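Long-range contacts in sulfate transporter 4.1, chloroplastic (Arabidopsis thaliana, PDB 7LHV), which cotransports sulfate with protons across the membrane and may help regulate sulfate assimilation in the plant: residues A[499-504]-A[529-534]; A[573-578]-A[605-610]. One frame throughout, in Å; residues are numbered along the deposited sequence.

Contact 1: A[499-504]-A[529-534]; sequences PHIAVL and VIVRID
D534 lies at the edge of two flat groups, the imidazole of H500 and the guanidinium of R532. OD2 accepts from H500 ND1 at 2.9 Å through its anti lone pair, with ring and carboxylate only 18° apart. CG of H500 is anti to the backbone N (chi1 -172°), beside the carbonyl carbon, and the ring beyond it lies next to the aspartate, pointing the same way. On its syn side the same OD2 receives R532 NH2, 3.3 Å away and in the guanidinium plane; NE faces OD1 in the same salt bridge. One face of the guanidinium carries L504 CD1, offset toward the rim, while A502 CB meets it obliquely, 3.5 Å from NH2. The short methyl of A502 also lies near D534 OD2, so a small residue suits this place close beside the salt bridge.

Beneath these side chains two antiparallel strands pair. A502 and R532 form a hydrogen-bonded pair, A502 N to R532 O and R532 N to A502 O both being 2.9 Å. Beyond the paired strands D534 N bonds H500 O at 3.0 Å. On the other face the branched I501 and V531 meet at a slant, CG2 to CG1 at 3.6 Å, and helix 542-560 covers them with R548 and Y552.

An alanine in place of D534 would probably leave H500 ND1 and R532 NH2 without their shared acceptor and the imidazole free to turn. OD2 thus serves two donors while OD1 faces NE, and the positive arginine probably stabilises the carboxylate's charge beside the outer strand 501-504 of the mixed sheet.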
ATOM      1  N   PRO A 499      16.042  -3.547   0.121  1.00 51.67           N
ATOM      2  CA  PRO A 499      17.011  -2.760   0.884  1.00 51.67           C
ATOM      3  C   PRO A 499      18.423  -2.951   0.355  1.00 51.67           C
ATOM      4  O   PRO A 499      18.755  -3.954  -0.279  1.00 51.67           O
ATOM      5  CB  PRO A 499      16.874  -3.312   2.303  1.00 51.67           C
ATOM      6  CG  PRO A 499      16.439  -4.708   2.102  1.00 51.67           C
ATOM      7  CD  PRO A 499      15.540  -4.692   0.899  1.00 51.67           C
ATOM      8  N   HIS A 500      19.259  -1.955   0.623  1.00 60.29           N
ATOM      9  CA  HIS A 500      20.649  -2.002   0.196  1.00 60.29           C
ATOM     10  C   HIS A 500      21.468  -2.807   1.192  1.00 60.29           C
ATOM     11  O   HIS A 500      21.392  -2.579   2.402  1.00 60.29           O
ATOM     12  CB  HIS A 500      21.216  -0.591   0.058  1.00 60.29           C
ATOM     13  CG  HIS A 500      22.584  -0.547  -0.548  1.00 60.29           C
ATOM     14  ND1 HIS A 500      23.707  -0.201   0.172  1.00 60.29           N
ATOM     15  CD2 HIS A 500      23.008  -0.804  -1.808  1.00 60.29           C
ATOM     16  CE1 HIS A 500      24.765  -0.248  -0.618  1.00 60.29           C
ATOM     17  NE2 HIS A 500      24.369  -0.610  -1.824  1.00 60.29           N
ATOM     18  N   ILE A 501      22.244  -3.759   0.681  1.00 60.11           N
ATOM     19  CA  ILE A 501      23.109  -4.604   1.490  1.00 60.11           C
ATOM     20  C   ILE A 501      24.527  -4.470   0.956  1.00 60.11           C
ATOM     21  O   ILE A 501      24.759  -4.637  -0.246  1.00 60.11           O
ATOM     22  CB  ILE A 501      22.642  -6.070   1.470  1.00 60.11           C
ATOM     23  CG1 ILE A 501      21.395  -6.237   2.337  1.00 60.11           C
ATOM     24  CG2 ILE A 501      23.749  -6.990   1.932  1.00 60.11           C
ATOM     25  CD1 ILE A 501      20.784  -7.609   2.265  1.00 60.11           C
ATOM     26  N   ALA A 502      25.470  -4.174   1.844  1.00 63.36           N
ATOM     27  CA  ALA A 502      26.832  -3.851   1.455  1.00 63.36           C
ATOM     28  C   ALA A 502      27.796  -4.938   1.909  1.00 63.36           C
ATOM     29  O   ALA A 502      27.750  -5.382   3.060  1.00 63.36           O
ATOM     30  CB  ALA A 502      27.264  -2.507   2.044  1.00 63.36           C
ATOM     31  N   VAL A 503      28.673  -5.355   0.999  1.00 67.03           N
ATOM     32  CA  VAL A 503      29.735  -6.303   1.311  1.00 67.03           C
ATOM     33  C   VAL A 503      30.969  -5.479   1.662  1.00 67.03           C
ATOM     34  O   VAL A 503      31.608  -4.889   0.792  1.00 67.03           O
ATOM     35  CB  VAL A 503      30.001  -7.261   0.150  1.00 67.03           C
ATOM     36  CG1 VAL A 503      31.183  -8.159   0.466  1.00 67.03           C
ATOM     37  CG2 VAL A 503      28.762  -8.090  -0.143  1.00 67.03           C
ATOM     38  N   LEU A 504      31.303  -5.442   2.946  1.00 66.05           N
ATOM     39  CA  LEU A 504      32.383  -4.590   3.420  1.00 66.05           C
ATOM     40  C   LEU A 504      33.743  -5.214   3.144  1.00 66.05           C
ATOM     41  O   LEU A 504      33.899  -6.436   3.110  1.00 66.05           O
ATOM     42  CB  LEU A 504      32.241  -4.322   4.917  1.00 66.05           C
ATOM     43  CG  LEU A 504      31.210  -3.283   5.340  1.00 66.05           C
ATOM     44  CD1 LEU A 504      29.835  -3.826   5.140  1.00 66.05           C
ATOM     45  CD2 LEU A 504      31.416  -2.921   6.795  1.00 66.05           C
ATOM     46  N   VAL A 529      33.088 -13.253   4.929  1.00 64.08           N
ATOM     47  CA  VAL A 529      32.256 -12.267   4.255  1.00 64.08           C
ATOM     48  C   VAL A 529      31.611 -11.389   5.315  1.00 64.08           C
ATOM     49  O   VAL A 529      30.970 -11.897   6.241  1.00 64.08           O
ATOM     50  CB  VAL A 529      31.186 -12.933   3.372  1.00 64.08           C
ATOM     51  CG1 VAL A 529      30.092 -11.945   3.035  1.00 64.08           C
ATOM     52  CG2 VAL A 529      31.816 -13.463   2.103  1.00 64.08           C
ATOM     53  N   ILE A 530      31.785 -10.077   5.183  1.00 59.25           N
ATOM     54  CA  ILE A 530      31.217  -9.101   6.106  1.00 59.25           C
ATOM     55  C   ILE A 530      30.072  -8.399   5.393  1.00 59.25           C
ATOM     56  O   ILE A 530      30.277  -7.766   4.350  1.00 59.25           O
ATOM     57  CB  ILE A 530      32.270  -8.096   6.589  1.00 59.25           C
ATOM     58  CG1 ILE A 530      33.543  -8.830   7.003  1.00 59.25           C
ATOM     59  CG2 ILE A 530      31.726  -7.273   7.739  1.00 59.25           C
ATOM     60  CD1 ILE A 530      34.759  -7.949   7.077  1.00 59.25           C
ATOM     61  N   VAL A 531      28.872  -8.500   5.957  1.00 58.97           N
ATOM     62  CA  VAL A 531      27.654  -7.996   5.337  1.00 58.97           C
ATOM     63  C   VAL A 531      27.025  -6.969   6.265  1.00 58.97           C
ATOM     64  O   VAL A 531      26.873  -7.220   7.464  1.00 58.97           O
ATOM     65  CB  VAL A 531      26.667  -9.137   5.032  1.00 58.97           C
ATOM     66  CG1 VAL A 531      25.297  -8.583   4.709  1.00 58.97           C
ATOM     67  CG2 VAL A 531      27.179  -9.972   3.881  1.00 58.97           C
ATOM     68  N   ARG A 532      26.657  -5.817   5.711  1.00 60.15           N
ATOM     69  CA  ARG A 532      25.972  -4.765   6.446  1.00 60.15           C
ATOM     70  C   ARG A 532      24.618  -4.515   5.804  1.00 60.15           C
ATOM     71  O   ARG A 532      24.534  -4.295   4.590  1.00 60.15           O
ATOM     72  CB  ARG A 532      26.792  -3.477   6.458  1.00 60.15           C
ATOM     73  CG  ARG A 532      26.243  -2.366   7.312  1.00 60.15           C
ATOM     74  CD  ARG A 532      27.033  -1.093   7.082  1.00 60.15           C
ATOM     75  NE  ARG A 532      26.843  -0.587   5.728  1.00 60.15           N
ATOM     76  CZ  ARG A 532      27.760   0.085   5.045  1.00 60.15           C
ATOM     77  NH1 ARG A 532      28.944   0.362   5.563  1.00 60.15           N
ATOM     78  NH2 ARG A 532      27.478   0.487   3.810  1.00 60.15           N
ATOM     79  N   ILE A 533      23.565  -4.552   6.612  1.00 57.03           N
ATOM     80  CA  ILE A 533      22.216  -4.268   6.146  1.00 57.03           C
ATOM     81  C   ILE A 533      21.946  -2.790   6.395  1.00 57.03           C
ATOM     82  O   ILE A 533      21.733  -2.376   7.536  1.00 57.03           O
ATOM     83  CB  ILE A 533      21.178  -5.151   6.844  1.00 57.03           C
ATOM     84  CG1 ILE A 533      21.439  -6.627   6.542  1.00 57.03           C
ATOM     85  CG2 ILE A 533      19.776  -4.761   6.415  1.00 57.03           C
ATOM     86  CD1 ILE A 533      22.109  -7.371   7.670  1.00 57.03           C
ATOM     87  N   ASP A 534      21.945  -1.995   5.328  1.00 56.87           N
ATOM     88  CA  ASP A 534      21.803  -0.551   5.461  1.00 56.87           C
ATOM     89  C   ASP A 534      20.347  -0.136   5.613  1.00 56.87           C
ATOM     90  O   ASP A 534      19.876   0.747   4.889  1.00 56.87           O
ATOM     91  CB  ASP A 534      22.417   0.155   4.251  1.00 56.87           C
ATOM     92  CG  ASP A 534      23.905  -0.080   4.129  1.00 56.87           C
ATOM     93  OD1 ASP A 534      24.599  -0.058   5.165  1.00 56.87           O
ATOM     94  OD2 ASP A 534      24.388  -0.287   2.996  1.00 56.87           O
TER

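Contact 2: A[573-578]-A[605-610]; sequences ILEMSP and AISNPN
The beta-alpha-beta unit of the STAS domain built from strand 569-575, helix 584-599 and strand 603-606 is closed here, where its two parallel strands meet side by side and run on into loops. L574 threads the ladder, its N bonding A605 O at 3.0 Å and its O accepting S607 N at 2.9 Å. I573 lies beside A605 on one face, where the small alanine is matched by the longer isoleucine and helix 635-643 packs over I573 through V639 and C642. On the opposite face L574 pairs with I606.

Beyond the strands M576 turns back over this second face. The M576 and I606 side chains cross obliquely, SD 3.6 Å from CG2. A long, flexible thioether suits the spot, since it can follow the branched isoleucine while I582 and V613 touch it from outside the pair. Farther along, S577 CB rests against N608 CB at 3.7 Å, an apolar touch between two short polar residues.

A polar link between side chains is made at E575, a buried residue. Its chain bends at chi2 (-66°), bringing the carboxylate back toward S607, whose short side chain has its OG anti to the backbone N and a weak second bond to R634 O. S607 OG donates to E575 OE2 over 2.7 Å, on the syn side and 33° out of the carboxylate plane.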
ATOM      1  N   ILE A 573      29.673 -12.433   8.825  1.00 62.23           N
ATOM      2  CA  ILE A 573      29.533 -11.428   9.872  1.00 62.23           C
ATOM      3  C   ILE A 573      28.515 -10.399   9.413  1.00 62.23           C
ATOM      4  O   ILE A 573      28.607  -9.883   8.293  1.00 62.23           O
ATOM      5  CB  ILE A 573      30.878 -10.756  10.194  1.00 62.23           C
ATOM      6  CG1 ILE A 573      31.953 -11.813  10.429  1.00 62.23           C
ATOM      7  CG2 ILE A 573      30.742  -9.858  11.408  1.00 62.23           C
ATOM      8  CD1 ILE A 573      33.342 -11.255  10.469  1.00 62.23           C
ATOM      9  N   LEU A 574      27.543 -10.102  10.269  1.00 61.85           N
ATOM     10  CA  LEU A 574      26.525  -9.100   9.983  1.00 61.85           C
ATOM     11  C   LEU A 574      26.844  -7.826  10.748  1.00 61.85           C
ATOM     12  O   LEU A 574      26.969  -7.842  11.976  1.00 61.85           O
ATOM     13  CB  LEU A 574      25.124  -9.601  10.324  1.00 61.85           C
ATOM     14  CG  LEU A 574      24.475 -10.563   9.333  1.00 61.85           C
ATOM     15  CD1 LEU A 574      25.123 -11.924   9.362  1.00 61.85           C
ATOM     16  CD2 LEU A 574      22.991 -10.670   9.621  1.00 61.85           C
ATOM     17  N   GLU A 575      26.971  -6.727  10.012  1.00 65.91           N
ATOM     18  CA  GLU A 575      27.093  -5.401  10.600  1.00 65.91           C
ATOM     19  C   GLU A 575      25.691  -4.850  10.797  1.00 65.91           C
ATOM     20  O   GLU A 575      25.010  -4.506   9.826  1.00 65.91           O
ATOM     21  CB  GLU A 575      27.909  -4.488   9.695  1.00 65.91           C
ATOM     22  CG  GLU A 575      29.332  -4.922   9.547  1.00 65.91           C
ATOM     23  CD  GLU A 575      30.085  -4.814  10.840  1.00 65.91           C
ATOM     24  OE1 GLU A 575      29.783  -3.904  11.640  1.00 65.91           O
ATOM     25  OE2 GLU A 575      30.957  -5.667  11.071  1.00 65.91           O
ATOM     26  N   MET A 576      25.243  -4.775  12.046  1.00 60.94           N
ATOM     27  CA  MET A 576      23.898  -4.305  12.332  1.00 60.94           C
ATOM     28  C   MET A 576      23.901  -2.907  12.937  1.00 60.94           C
ATOM     29  O   MET A 576      22.924  -2.507  13.576  1.00 60.94           O
ATOM     30  CB  MET A 576      23.174  -5.300  13.240  1.00 60.94           C
ATOM     31  CG  MET A 576      22.920  -6.629  12.545  1.00 60.94           C
ATOM     32  SD  MET A 576      22.144  -7.894  13.559  1.00 60.94           S
ATOM     33  CE  MET A 576      20.499  -7.217  13.713  1.00 60.94           C
ATOM     34  N   SER A 577      24.994  -2.164  12.759  1.00 59.55           N
ATOM     35  CA  SER A 577      25.024  -0.777  13.211  1.00 59.55           C
ATOM     36  C   SER A 577      23.993   0.113  12.520  1.00 59.55           C
ATOM     37  O   SER A 577      23.344   0.905  13.225  1.00 59.55           O
ATOM     38  CB  SER A 577      26.445  -0.211  13.075  1.00 59.55           C
ATOM     39  OG  SER A 577      26.968  -0.356  11.769  1.00 59.55           O
ATOM     40  N   PRO A 578      23.781   0.058  11.198  1.00 55.47           N
ATOM     41  CA  PRO A 578      22.716   0.876  10.607  1.00 55.47           C
ATOM     42  C   PRO A 578      21.324   0.313  10.813  1.00 55.47           C
ATOM     43  O   PRO A 578      20.347   1.007  10.506  1.00 55.47           O
ATOM     44  CB  PRO A 578      23.081   0.895   9.121  1.00 55.47           C
ATOM     45  CG  PRO A 578      23.727  -0.388   8.904  1.00 55.47           C
ATOM     46  CD  PRO A 578      24.497  -0.697  10.153  1.00 55.47           C
ATOM     47  N   ALA A 605      27.904 -14.564  12.862  1.00 66.41           N
ATOM     48  CA  ALA A 605      28.326 -13.639  13.900  1.00 66.41           C
ATOM     49  C   ALA A 605      27.565 -12.330  13.759  1.00 66.41           C
ATOM     50  O   ALA A 605      27.159 -11.945  12.659  1.00 66.41           O
ATOM     51  CB  ALA A 605      29.835 -13.375  13.839  1.00 66.41           C
ATOM     52  N   ILE A 606      27.363 -11.656  14.886  1.00 67.66           N
ATOM     53  CA  ILE A 606      26.731 -10.342  14.929  1.00 67.66           C
ATOM     54  C   ILE A 606      27.760  -9.345  15.439  1.00 67.66           C
ATOM     55  O   ILE A 606      28.374  -9.560  16.491  1.00 67.66           O
ATOM     56  CB  ILE A 606      25.473 -10.344  15.811  1.00 67.66           C
ATOM     57  CG1 ILE A 606      24.549 -11.491  15.407  1.00 67.66           C
ATOM     58  CG2 ILE A 606      24.754  -9.017  15.707  1.00 67.66           C
ATOM     59  CD1 ILE A 606      23.961 -11.340  14.027  1.00 67.66           C
ATOM     60  N   SER A 607      27.953  -8.258  14.693  1.00 71.34           N
ATOM     61  CA  SER A 607      29.075  -7.353  14.920  1.00 71.34           C
ATOM     62  C   SER A 607      28.706  -6.153  15.786  1.00 71.34           C
ATOM     63  O   SER A 607      29.295  -5.956  16.852  1.00 71.34           O
ATOM     64  CB  SER A 607      29.638  -6.883  13.577  1.00 71.34           C
ATOM     65  OG  SER A 607      30.709  -5.975  13.764  1.00 71.34           O
ATOM     66  N   ASN A 608      27.753  -5.334  15.344  1.00 72.91           N
ATOM     67  CA  ASN A 608      27.418  -4.079  16.020  1.00 72.91           C
ATOM     68  C   ASN A 608      25.925  -4.044  16.309  1.00 72.91           C
ATOM     69  O   ASN A 608      25.167  -3.340  15.631  1.00 72.91           O
ATOM     70  CB  ASN A 608      27.819  -2.868  15.177  1.00 72.91           C
ATOM     71  CG  ASN A 608      29.318  -2.679  15.098  1.00 72.91           C
ATOM     72  OD1 ASN A 608      30.085  -3.489  15.613  1.00 72.91           O
ATOM     73  ND2 ASN A 608      29.745  -1.603  14.449  1.00 72.91           N
ATOM     74  N   PRO A 609      25.466  -4.783  17.318  1.00 72.77           N
ATOM     75  CA  PRO A 609      24.034  -4.767  17.634  1.00 72.77           C
ATOM     76  C   PRO A 609      23.644  -3.456  18.298  1.00 72.77           C
ATOM     77  O   PRO A 609      24.306  -2.992  19.227  1.00 72.77           O
ATOM     78  CB  PRO A 609      23.862  -5.956  18.588  1.00 72.77           C
ATOM     79  CG  PRO A 609      25.162  -6.711  18.533  1.00 72.77           C
ATOM     80  CD  PRO A 609      26.202  -5.701  18.195  1.00 72.77           C
ATOM     81  N   ASN A 610      22.564  -2.862  17.807  1.00 75.35           N
ATOM     82  CA  ASN A 610      21.977  -1.711  18.467  1.00 75.35           C
ATOM     83  C   ASN A 610      21.377  -2.137  19.804  1.00 75.35           C
ATOM     84  O   ASN A 610      21.062  -3.308  20.024  1.00 75.35           O
ATOM     85  CB  ASN A 610      20.909  -1.081  17.573  1.00 75.35           C
ATOM     86  CG  ASN A 610      20.483   0.285  18.047  1.00 75.35           C
ATOM     87  OD1 ASN A 610      21.000   0.801  19.036  1.00 75.35           O
ATOM     88  ND2 ASN A 610      19.532   0.882  17.342  1.00 75.35           N
TER

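In the fold
Contacts 1 and 2 are the two halves of one four-stranded mixed sheet, their centres about 10 Å apart. The seam between them joins strands 527-533 and 569-575, which run parallel: V531 N faces I573 O at 2.7 Å and V531 O faces E575 N at 2.6 Å, both probable hydrogen bonds. R532 CG of contact 1 also packs on E575 O of contact 2, at 3.5 Å. Segment 499-504 follows helix 477-496, which carries the lipid-contacting residues G486 and H494, so contact 1 stands nearer in sequence to the membrane part. T580 of this chain accepts N610 ND2 through its O in contact 2, whereas T580 of the second subunit packs on H500 in contact 1.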